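Local atomic coordinates of malate dehydrogenase (Naegleria fowleri, PDB entry 6UM4), a protein that probably catalyses the reversible, nicotinamide-dependent oxidation of malate to oxaloacetate. Residues A[99-104]-A[130-135]; A[177-182]-A[200-205]; A[194-199]-A[411-416]; A[208-213]-A[235-240]. All blocks are in the same frame, centred on the assembly; numbering follows the deposited sequence.

Contact 1. Residues A[99-104]-A[130-135]; sequences TITVSG and KLRLLE
The amide of Ile100 meets the carbonyl oxygen of Lys130 in a short, straight bond, N to O 2.7 Å, with the donor nearly along the C=O axis. The same oxygen also receives a CA-H contact from Thr99. Further along, Ile100 O accepts from Arg132 N at 2.9 Å, Arg132 O from Val102 N, and Val102 O from Leu134 N at 2.8 Å, each strand giving and taking in turn, as parallel strands do. Gly104 N lies 3.1 Å from Leu134 O, but at an angle too poor for a hydrogen bond.

These are the first two strands of a Rossmann fold, joined through helix 108-118. Branched Ile100 and Val102, with Leu133, pack on this helix, and Leu131 on the same face meets Leu158 of the next strand; Leu133 CD2 reaches back to Val102 CB at 4.2 Å. On the other face, the CG2 methyl of Thr99, anti to its backbone N (OG1 chi1 -64°), lies against Arg132 CD at 3.6 Å. The arginine therefore offers its aliphatic part here, while its guanidinium bonds Asp169 O and makes a cation-pi contact with Tyr162. Thr101 OG1 turns to Ala170 O.

Gly104 opens the glycine-rich turn that in this family binds the dinucleotide, and its positive phi, 52°, favours glycine. Glu135 follows the second strand, where Rossmann proteins often carry an acidic residue facing the cofactor ribose; here its chain folds back, with OE2 3.1 Å from Gly104 C and bonded to the amide of Cys106.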
# COMPACT_ATOMS: atom_id res chain seq x y z
N THR A 99 -10.71 -12.40 -11.88
CA THR A 99 -11.65 -11.53 -11.18
C THR A 99 -11.53 -11.71 -9.67
O THR A 99 -11.61 -12.84 -9.17
CB THR A 99 -13.07 -11.85 -11.64
OG1 THR A 99 -13.20 -11.54 -13.02
CG2 THR A 99 -14.09 -11.03 -10.86
N ILE A 100 -11.37 -10.60 -8.94
CA ILE A 100 -11.22 -10.64 -7.48
C ILE A 100 -12.34 -9.81 -6.86
O ILE A 100 -12.46 -8.61 -7.13
CB ILE A 100 -9.86 -10.08 -7.03
CG1 ILE A 100 -8.71 -10.70 -7.82
CG2 ILE A 100 -9.64 -10.33 -5.54
CD1 ILE A 100 -7.54 -9.70 -8.03
N THR A 101 -13.13 -10.43 -5.99
CA THR A 101 -14.16 -9.72 -5.23
C THR A 101 -13.63 -9.34 -3.85
O THR A 101 -13.11 -10.19 -3.14
CB THR A 101 -15.42 -10.59 -5.08
OG1 THR A 101 -15.86 -11.02 -6.37
CG2 THR A 101 -16.53 -9.81 -4.40
N VAL A 102 -13.79 -8.07 -3.47
CA VAL A 102 -13.34 -7.60 -2.17
C VAL A 102 -14.53 -6.92 -1.50
O VAL A 102 -15.10 -5.97 -2.04
CB VAL A 102 -12.15 -6.63 -2.26
CG1 VAL A 102 -11.74 -6.17 -0.86
CG2 VAL A 102 -10.96 -7.28 -2.97
N SER A 103 -14.91 -7.42 -0.32
CA SER A 103 -15.94 -6.79 0.48
C SER A 103 -15.31 -5.76 1.42
O SER A 103 -14.08 -5.64 1.50
CB SER A 103 -16.75 -7.84 1.25
OG SER A 103 -15.95 -8.43 2.26
N GLY A 104 -16.15 -4.99 2.10
CA GLY A 104 -15.62 -3.93 2.95
C GLY A 104 -14.66 -3.01 2.23
O GLY A 104 -13.69 -2.53 2.84
N LYS A 130 -9.35 -7.86 -12.46
CA LYS A 130 -10.62 -7.16 -12.40
C LYS A 130 -11.10 -7.17 -10.95
O LYS A 130 -11.16 -8.24 -10.33
CB LYS A 130 -11.67 -7.79 -13.31
CG LYS A 130 -11.28 -7.82 -14.78
CD LYS A 130 -12.39 -8.42 -15.62
CE LYS A 130 -11.95 -8.50 -17.08
NZ LYS A 130 -13.08 -8.90 -17.96
N LEU A 131 -11.44 -6.00 -10.44
CA LEU A 131 -11.87 -5.85 -9.06
C LEU A 131 -13.37 -5.67 -9.02
O LEU A 131 -13.92 -4.81 -9.71
CB LEU A 131 -11.18 -4.65 -8.40
CG LEU A 131 -9.69 -4.80 -8.09
CD1 LEU A 131 -9.12 -3.47 -7.59
CD2 LEU A 131 -9.51 -5.87 -7.06
N ARG A 132 -14.04 -6.49 -8.22
CA ARG A 132 -15.45 -6.32 -7.93
C ARG A 132 -15.55 -5.94 -6.47
O ARG A 132 -15.32 -6.78 -5.59
CB ARG A 132 -16.24 -7.59 -8.26
CG ARG A 132 -16.18 -7.95 -9.76
CD ARG A 132 -17.06 -9.17 -10.09
NE ARG A 132 -18.47 -8.83 -10.21
CZ ARG A 132 -19.02 -8.35 -11.32
NH1 ARG A 132 -18.25 -7.99 -12.34
NH2 ARG A 132 -20.33 -8.09 -11.36
N LEU A 133 -15.90 -4.69 -6.22
CA LEU A 133 -15.80 -4.07 -4.91
C LEU A 133 -17.18 -3.98 -4.28
O LEU A 133 -18.08 -3.37 -4.86
CB LEU A 133 -15.20 -2.67 -5.03
CG LEU A 133 -13.84 -2.60 -5.71
CD1 LEU A 133 -13.31 -1.16 -5.68
CD2 LEU A 133 -12.88 -3.56 -4.97
N LEU A 134 -17.33 -4.55 -3.09
CA LEU A 134 -18.61 -4.64 -2.40
C LEU A 134 -18.59 -3.79 -1.14
O LEU A 134 -17.60 -3.79 -0.40
CB LEU A 134 -18.92 -6.10 -2.03
CG LEU A 134 -20.13 -6.30 -1.13
CD1 LEU A 134 -21.35 -5.84 -1.90
CD2 LEU A 134 -20.28 -7.75 -0.72
N GLU A 135 -19.67 -3.07 -0.90
CA GLU A 135 -19.81 -2.27 0.31
C GLU A 135 -21.28 -2.27 0.72
O GLU A 135 -22.16 -2.72 -0.02
CB GLU A 135 -19.30 -0.83 0.11
CG GLU A 135 -17.95 -0.51 0.74
CD GLU A 135 -17.91 -0.71 2.27
OE1 GLU A 135 -18.98 -0.72 2.92
OE2 GLU A 135 -16.79 -0.87 2.82

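Contact 2. Residues A[177-182]-A[200-205]; sequences AILLGG and AIFKAQ
Leu179 reaches from the end of its strand between Phe202 and Gln205 of the helix. Its CB meets the edge of the Phe202 ring, close to the ring plane, 3.8 Å from CE1. CG, which chi1 of -57° sets anti to the carbonyl carbon, comes within 4.2 Å of Gln205 OE1. At the tip CD1 touches both partners, OE1 at 3.6 Å and Phe202 CE1, while CD2 approaches the same oxygen. The leucine and the two helix side chains run antiparallel, overlapping side by side.

Past the strand, at Gly181 and Gly182, the helix side chains meet bare backbone: Phe202 CZ lies 3.4 Å from Gly181 O, and Ile201 CD1 rests 3.8 Å from Gly182 C. This is the strand-to-helix step of a beta-alpha-beta unit in the Rossmann domain, with Phe171 closing in on Leu179.

One water bridges the two segments, donating to Gly181 O at 2.6 Å and to Gln205 OE1 at 3.0 Å; Gln205 NE2 is bonded to Glu167. Van der Waals contacts, some of carbon on oxygen, thus make the direct fit, the water supplies the polar link, and the glutamine's polar end is satisfied through the water and Glu167, which should fix the orientation of its amide.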
# COMPACT_ATOMS: atom_id res chain seq x y z
N ALA A 177 -11.85 -14.23 -3.76
CA ALA A 177 -12.63 -13.34 -2.92
C ALA A 177 -11.88 -13.11 -1.61
O ALA A 177 -11.44 -14.06 -0.96
CB ALA A 177 -14.04 -13.89 -2.67
N ILE A 178 -11.74 -11.85 -1.24
CA ILE A 178 -11.14 -11.45 0.03
C ILE A 178 -12.22 -10.77 0.84
O ILE A 178 -12.77 -9.74 0.42
CB ILE A 178 -9.91 -10.53 -0.17
CG1 ILE A 178 -8.84 -11.28 -0.95
CG2 ILE A 178 -9.35 -10.08 1.19
CD1 ILE A 178 -7.66 -10.43 -1.33
N LEU A 179 -12.58 -11.36 1.97
CA LEU A 179 -13.76 -10.95 2.73
C LEU A 179 -13.31 -10.14 3.93
O LEU A 179 -12.97 -10.70 4.97
CB LEU A 179 -14.58 -12.16 3.12
CG LEU A 179 -14.97 -12.94 1.87
CD1 LEU A 179 -15.98 -14.03 2.15
CD2 LEU A 179 -15.50 -11.94 0.80
N LEU A 180 -13.31 -8.81 3.77
CA LEU A 180 -12.95 -7.87 4.82
C LEU A 180 -14.17 -7.40 5.59
O LEU A 180 -14.07 -7.06 6.77
CB LEU A 180 -12.24 -6.64 4.24
CG LEU A 180 -11.05 -6.89 3.31
CD1 LEU A 180 -10.55 -5.58 2.69
CD2 LEU A 180 -9.93 -7.56 4.09
N GLY A 181 -15.32 -7.40 4.93
CA GLY A 181 -16.51 -6.82 5.51
C GLY A 181 -17.16 -7.73 6.53
O GLY A 181 -17.19 -8.95 6.40
N GLY A 182 -17.73 -7.10 7.55
CA GLY A 182 -18.42 -7.82 8.59
C GLY A 182 -19.20 -6.86 9.44
O GLY A 182 -19.39 -5.69 9.08
N ALA A 200 -24.52 -14.82 10.11
CA ALA A 200 -25.59 -14.52 9.16
C ALA A 200 -25.05 -13.82 7.92
O ALA A 200 -25.53 -14.06 6.80
CB ALA A 200 -26.68 -13.68 9.83
N ILE A 201 -24.07 -12.94 8.09
CA ILE A 201 -23.44 -12.29 6.94
C ILE A 201 -22.72 -13.32 6.08
O ILE A 201 -22.81 -13.29 4.84
CB ILE A 201 -22.47 -11.17 7.40
CG1 ILE A 201 -23.22 -9.98 7.99
CG2 ILE A 201 -21.55 -10.73 6.28
CD1 ILE A 201 -22.30 -9.00 8.67
N PHE A 202 -21.95 -14.22 6.70
CA PHE A 202 -21.15 -15.15 5.92
C PHE A 202 -21.95 -16.35 5.44
O PHE A 202 -21.55 -17.00 4.47
CB PHE A 202 -19.90 -15.55 6.71
CG PHE A 202 -18.89 -14.45 6.74
CD1 PHE A 202 -17.98 -14.30 5.70
CD2 PHE A 202 -18.92 -13.50 7.74
CE1 PHE A 202 -17.08 -13.27 5.69
CE2 PHE A 202 -18.03 -12.45 7.73
CZ PHE A 202 -17.11 -12.33 6.70
N LYS A 203 -23.09 -16.65 6.06
CA LYS A 203 -24.00 -17.60 5.45
C LYS A 203 -24.49 -17.07 4.12
O LYS A 203 -24.46 -17.77 3.10
CB LYS A 203 -25.17 -17.88 6.39
CG LYS A 203 -26.34 -18.59 5.73
CD LYS A 203 -27.51 -18.72 6.68
CE LYS A 203 -28.59 -19.63 6.10
NZ LYS A 203 -29.88 -19.36 6.77
N ALA A 204 -24.89 -15.79 4.11
CA ALA A 204 -25.37 -15.16 2.88
C ALA A 204 -24.28 -15.09 1.83
O ALA A 204 -24.55 -15.27 0.63
CB ALA A 204 -25.91 -13.77 3.20
N GLN A 205 -23.04 -14.83 2.24
CA GLN A 205 -21.98 -14.70 1.25
C GLN A 205 -21.51 -16.05 0.73
O GLN A 205 -21.21 -16.19 -0.46
CB GLN A 205 -20.82 -13.87 1.81
CG GLN A 205 -21.24 -12.44 2.08
CD GLN A 205 -20.09 -11.52 2.45
OE1 GLN A 205 -18.95 -11.96 2.60
NE2 GLN A 205 -20.39 -10.24 2.61
O HOH W 1 -17.42 -9.80 4.00

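Contact 3. Residues A[194-199]-A[411-416]; sequences VMKDNA and KKIVEN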
# COMPACT_ATOMS: atom_id res chain seq x y z
N VAL A 194 -22.14 -11.00 18.32
CA VAL A 194 -21.10 -10.75 17.33
C VAL A 194 -20.87 -11.99 16.48
O VAL A 194 -20.67 -11.90 15.26
CB VAL A 194 -19.79 -10.30 18.03
CG1 VAL A 194 -18.63 -10.30 17.04
CG2 VAL A 194 -19.97 -8.93 18.67
N MET A 195 -20.87 -13.16 17.11
CA MET A 195 -20.71 -14.40 16.36
C MET A 195 -21.91 -14.69 15.46
O MET A 195 -21.74 -15.04 14.29
CB MET A 195 -20.46 -15.56 17.32
CG MET A 195 -19.37 -15.23 18.29
SD MET A 195 -17.92 -16.19 17.94
CE MET A 195 -16.72 -15.36 18.99
N LYS A 196 -23.13 -14.54 16.00
CA LYS A 196 -24.32 -14.90 15.23
C LYS A 196 -24.59 -13.91 14.10
O LYS A 196 -24.92 -14.31 12.98
CB LYS A 196 -25.54 -15.00 16.15
CG LYS A 196 -25.38 -16.04 17.25
CD LYS A 196 -26.70 -16.34 17.94
CE LYS A 196 -26.79 -15.69 19.31
NZ LYS A 196 -27.97 -16.23 20.05
N ASP A 197 -24.46 -12.61 14.38
CA ASP A 197 -24.70 -11.62 13.33
C ASP A 197 -23.71 -11.77 12.19
O ASP A 197 -24.07 -11.65 11.02
CB ASP A 197 -24.66 -10.20 13.91
CG ASP A 197 -25.81 -9.93 14.86
OD1 ASP A 197 -26.75 -10.76 14.90
OD2 ASP A 197 -25.79 -8.88 15.53
N ASN A 198 -22.44 -12.03 12.51
CA ASN A 198 -21.47 -12.22 11.44
C ASN A 198 -21.69 -13.55 10.73
O ASN A 198 -21.55 -13.64 9.50
CB ASN A 198 -20.05 -12.12 11.99
CG ASN A 198 -19.60 -10.70 12.15
OD1 ASN A 198 -19.23 -10.04 11.18
ND2 ASN A 198 -19.67 -10.19 13.38
N ALA A 199 -22.08 -14.60 11.47
CA ALA A 199 -22.41 -15.85 10.80
C ALA A 199 -23.52 -15.64 9.77
O ALA A 199 -23.47 -16.21 8.68
CB ALA A 199 -22.78 -16.93 11.82
N LYS A 411 -18.31 -22.54 17.45
CA LYS A 411 -19.15 -23.27 16.51
C LYS A 411 -20.53 -23.57 17.11
O LYS A 411 -21.55 -23.36 16.45
CB LYS A 411 -18.46 -24.57 16.10
CG LYS A 411 -19.27 -25.45 15.20
CD LYS A 411 -18.40 -26.52 14.59
CE LYS A 411 -19.24 -27.55 13.84
NZ LYS A 411 -19.10 -27.30 12.38
N LYS A 412 -20.57 -23.99 18.37
CA LYS A 412 -21.86 -24.27 19.01
C LYS A 412 -22.73 -23.03 19.06
O LYS A 412 -23.95 -23.13 18.93
CB LYS A 412 -21.65 -24.82 20.42
N ILE A 413 -22.13 -21.85 19.22
CA ILE A 413 -22.92 -20.63 19.31
C ILE A 413 -23.59 -20.33 17.98
O ILE A 413 -24.75 -19.92 17.94
CB ILE A 413 -22.05 -19.46 19.79
CG1 ILE A 413 -21.77 -19.62 21.28
CG2 ILE A 413 -22.70 -18.12 19.42
CD1 ILE A 413 -20.79 -18.63 21.82
N VAL A 414 -22.90 -20.57 16.86
CA VAL A 414 -23.45 -20.23 15.55
C VAL A 414 -24.02 -21.44 14.83
O VAL A 414 -24.33 -21.34 13.63
CB VAL A 414 -22.41 -19.52 14.67
CG1 VAL A 414 -21.90 -18.28 15.37
CG2 VAL A 414 -21.25 -20.46 14.30
N GLU A 415 -24.21 -22.57 15.52
CA GLU A 415 -24.57 -23.83 14.86
C GLU A 415 -25.84 -23.73 14.02
O GLU A 415 -26.02 -24.52 13.09
CB GLU A 415 -24.74 -24.93 15.90
CG GLU A 415 -25.97 -24.76 16.78
CD GLU A 415 -25.92 -25.62 18.04
OE1 GLU A 415 -25.01 -26.47 18.15
OE2 GLU A 415 -26.79 -25.44 18.91
N ASN A 416 -26.73 -22.78 14.32
CA ASN A 416 -27.99 -22.70 13.58
C ASN A 416 -27.84 -22.09 12.19
O ASN A 416 -28.81 -22.09 11.43
CB ASN A 416 -29.02 -21.89 14.38
CG ASN A 416 -29.48 -22.63 15.61
OD1 ASN A 416 -29.53 -23.86 15.63
ND2 ASN A 416 -29.83 -21.88 16.65
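Val414 lays its CG1 methyl against the helix of Met195 and Ala199. With chi1 near -57°, CG1 stands anti to the carbonyl carbon and reaches the backbone of Met195, 3.4 Å from its O, as well as the CB of the same residue at 3.6 Å. Ala199, one helical turn on, faces Val414 CB with its own CB at 3.9 Å, a small group that fits against the branched one. The backbones come closest at Lys196 and Val414, whose CA atoms are 5.4 Å apart.

Ile413 sits beside the valine and turns its CG2 methyl between Met195 CB and Lys196 CG, 4.0 Å from each. The lysine and isoleucine side chains cross at about a right angle, and the lysine touches through CG and CD. Met195 touches through CB, its chain bending at chi2, -110°, to carry the sulfur away from the contact. The interface is thus van der Waals packing of branched Ile413 and Val414 on Ala199 and on the near parts of Met195 and Lys196.

On another flank of the first helix, Asn198 ND2 bonds Val194 O, 2.7 Å long and straight at 170°, in the amide plane. That oxygen also takes the backbone N of Asn198, while Asn198 OD1 is bonded to Lys183 N.

The pairing joins helix 191-212 of the NAD-binding domain to the last turns of helix 394-414, in the alpha/beta C-terminal domain. Helix 226-235 packs against both, through Ile232 on Ala199 and Thr228 on Val414, and Leu417 also touches Ala199.

Contact 4. Residues A[208-213]-A[235-240]; sequences ALNKQA and ANAPDI
The amide of Asn210 and the carboxylate of Asp239 lie nearly coplanar, 29° apart, although the two side chains cross at about a right angle. At one edge of the amide, OD1 takes the backbone N of Asp239 on a lone pair, in the carbonyl plane, at 2.8 Å. At the other edge ND2 gives a straight bond, 172°, to the anti lone pair of Asp239 OD2, 3.0 Å away. Over one face stands Pro238 CD, 3.9 Å from CG, and on the same side, obliquely, Ala237 CA at 3.7 Å from the same atom. A single asparagine thus grips both backbone and side chain of one residue, which an amide, with acceptor and donor side by side, is well suited to do. Its CG is anti to the backbone N, chi1 -160°, which sends the group out from the helix.

Asp239 stands third in a type I turn from Ala237 to Ile240, closed by Ile240 N to Ala237 O at 3.0 Å. Proline, with its fixed phi, suits the second position of such a turn. The turn belongs to the connection between helix 226-235 and strand 245-247, one of the two edge strands of the Rossmann sheet within this chain, and the asparagine ties it to the C-terminal end of helix 191-212.

Beside the polar pair, Ile240 CD1 meets Leu209 CB at 4.1 Å, a buried apolar touch that Phe171 extends from the leucine's side and Val217 from the isoleucine's. Asn236, where the preceding helix ends, bonds back through ND2 to Ile232 O and also to Leu417 O.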
# COMPACT_ATOMS: atom_id res chain seq x y z
N ALA A 208 -24.01 -16.82 -1.88
CA ALA A 208 -23.76 -16.08 -3.12
C ALA A 208 -22.52 -16.61 -3.83
O ALA A 208 -22.52 -16.75 -5.06
CB ALA A 208 -23.60 -14.59 -2.81
N LEU A 209 -21.46 -16.90 -3.06
CA LEU A 209 -20.24 -17.46 -3.63
C LEU A 209 -20.54 -18.77 -4.35
O LEU A 209 -20.11 -18.97 -5.49
CB LEU A 209 -19.19 -17.69 -2.53
CG LEU A 209 -18.20 -16.57 -2.14
CD1 LEU A 209 -17.57 -16.82 -0.75
CD2 LEU A 209 -17.10 -16.38 -3.17
N ASN A 210 -21.28 -19.66 -3.69
CA ASN A 210 -21.55 -20.96 -4.28
C ASN A 210 -22.29 -20.80 -5.59
O ASN A 210 -21.99 -21.49 -6.57
CB ASN A 210 -22.36 -21.83 -3.30
CG ASN A 210 -22.26 -23.30 -3.64
OD1 ASN A 210 -21.28 -23.94 -3.31
ND2 ASN A 210 -23.28 -23.83 -4.31
N LYS A 211 -23.22 -19.85 -5.64
CA LYS A 211 -24.04 -19.63 -6.83
C LYS A 211 -23.29 -18.91 -7.94
O LYS A 211 -23.38 -19.31 -9.11
CB LYS A 211 -25.29 -18.85 -6.44
CG LYS A 211 -26.10 -18.35 -7.58
CD LYS A 211 -27.17 -17.40 -7.08
CE LYS A 211 -27.94 -16.80 -8.25
NZ LYS A 211 -28.62 -15.55 -7.81
N GLN A 212 -22.51 -17.88 -7.62
CA GLN A 212 -22.04 -16.89 -8.59
C GLN A 212 -20.58 -17.01 -8.98
O GLN A 212 -20.25 -16.71 -10.14
CB GLN A 212 -22.26 -15.48 -8.04
CG GLN A 212 -23.72 -15.13 -7.77
CD GLN A 212 -24.48 -14.90 -9.08
OE1 GLN A 212 -24.98 -15.84 -9.68
NE2 GLN A 212 -24.52 -13.65 -9.53
N ALA A 213 -19.70 -17.44 -8.07
CA ALA A 213 -18.26 -17.43 -8.29
C ALA A 213 -17.86 -18.58 -9.21
O ALA A 213 -18.62 -19.52 -9.46
CB ALA A 213 -17.51 -17.52 -6.96
N ALA A 235 -19.83 -23.98 5.08
CA ALA A 235 -21.00 -24.81 5.36
C ALA A 235 -22.16 -24.46 4.45
O ALA A 235 -23.03 -25.30 4.20
CB ALA A 235 -21.44 -24.66 6.81
N ASN A 236 -22.20 -23.22 3.97
CA ASN A 236 -23.26 -22.73 3.11
C ASN A 236 -22.82 -22.63 1.66
O ASN A 236 -23.45 -21.94 0.86
CB ASN A 236 -23.75 -21.38 3.62
CG ASN A 236 -24.48 -21.50 4.94
OD1 ASN A 236 -25.67 -21.83 4.97
ND2 ASN A 236 -23.76 -21.29 6.04
N ALA A 237 -21.73 -23.32 1.32
CA ALA A 237 -21.22 -23.35 -0.05
C ALA A 237 -20.85 -24.78 -0.40
O ALA A 237 -19.68 -25.11 -0.57
CB ALA A 237 -20.02 -22.41 -0.21
N PRO A 238 -21.86 -25.65 -0.55
CA PRO A 238 -21.57 -27.10 -0.65
C PRO A 238 -20.79 -27.50 -1.90
O PRO A 238 -20.20 -28.59 -1.91
CB PRO A 238 -22.97 -27.73 -0.64
CG PRO A 238 -23.90 -26.65 -1.10
CD PRO A 238 -23.30 -25.37 -0.55
N ASP A 239 -20.77 -26.68 -2.94
CA ASP A 239 -20.03 -27.02 -4.15
C ASP A 239 -18.63 -26.43 -4.18
O ASP A 239 -17.89 -26.64 -5.14
CB ASP A 239 -20.82 -26.60 -5.39
CG ASP A 239 -22.14 -27.31 -5.48
OD1 ASP A 239 -22.14 -28.55 -5.65
OD2 ASP A 239 -23.19 -26.65 -5.33
N ILE A 240 -18.23 -25.70 -3.14
CA ILE A 240 -16.87 -25.21 -3.02
C ILE A 240 -16.09 -26.17 -2.13
O ILE A 240 -16.50 -26.40 -0.98
CB ILE A 240 -16.83 -23.78 -2.48
CG1 ILE A 240 -17.44 -22.81 -3.51
CG2 ILE A 240 -15.41 -23.43 -2.06
CD1 ILE A 240 -17.42 -21.33 -3.09

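Overall arrangement
From the N terminus, contact 1 closes first, pairing neighbouring strands round helix 108-118. Contact 2 opens after it, and the two touch in the sheet, where strands 98-102 and 176-179 lie side by side. Helix 191-212 then serves three contacts. Contact 3 opens on its early turns, before contact 2 has closed, so these two cross; its second half waits until 411-416, after most of the C-terminal domain. Inside that long loop nests contact 4, from the end of the same helix to the connection before strand 245-247. Contacts 1, 2 and 4 thus tie together the NAD-binding domain, and contact 3 joins it to the C-terminal one.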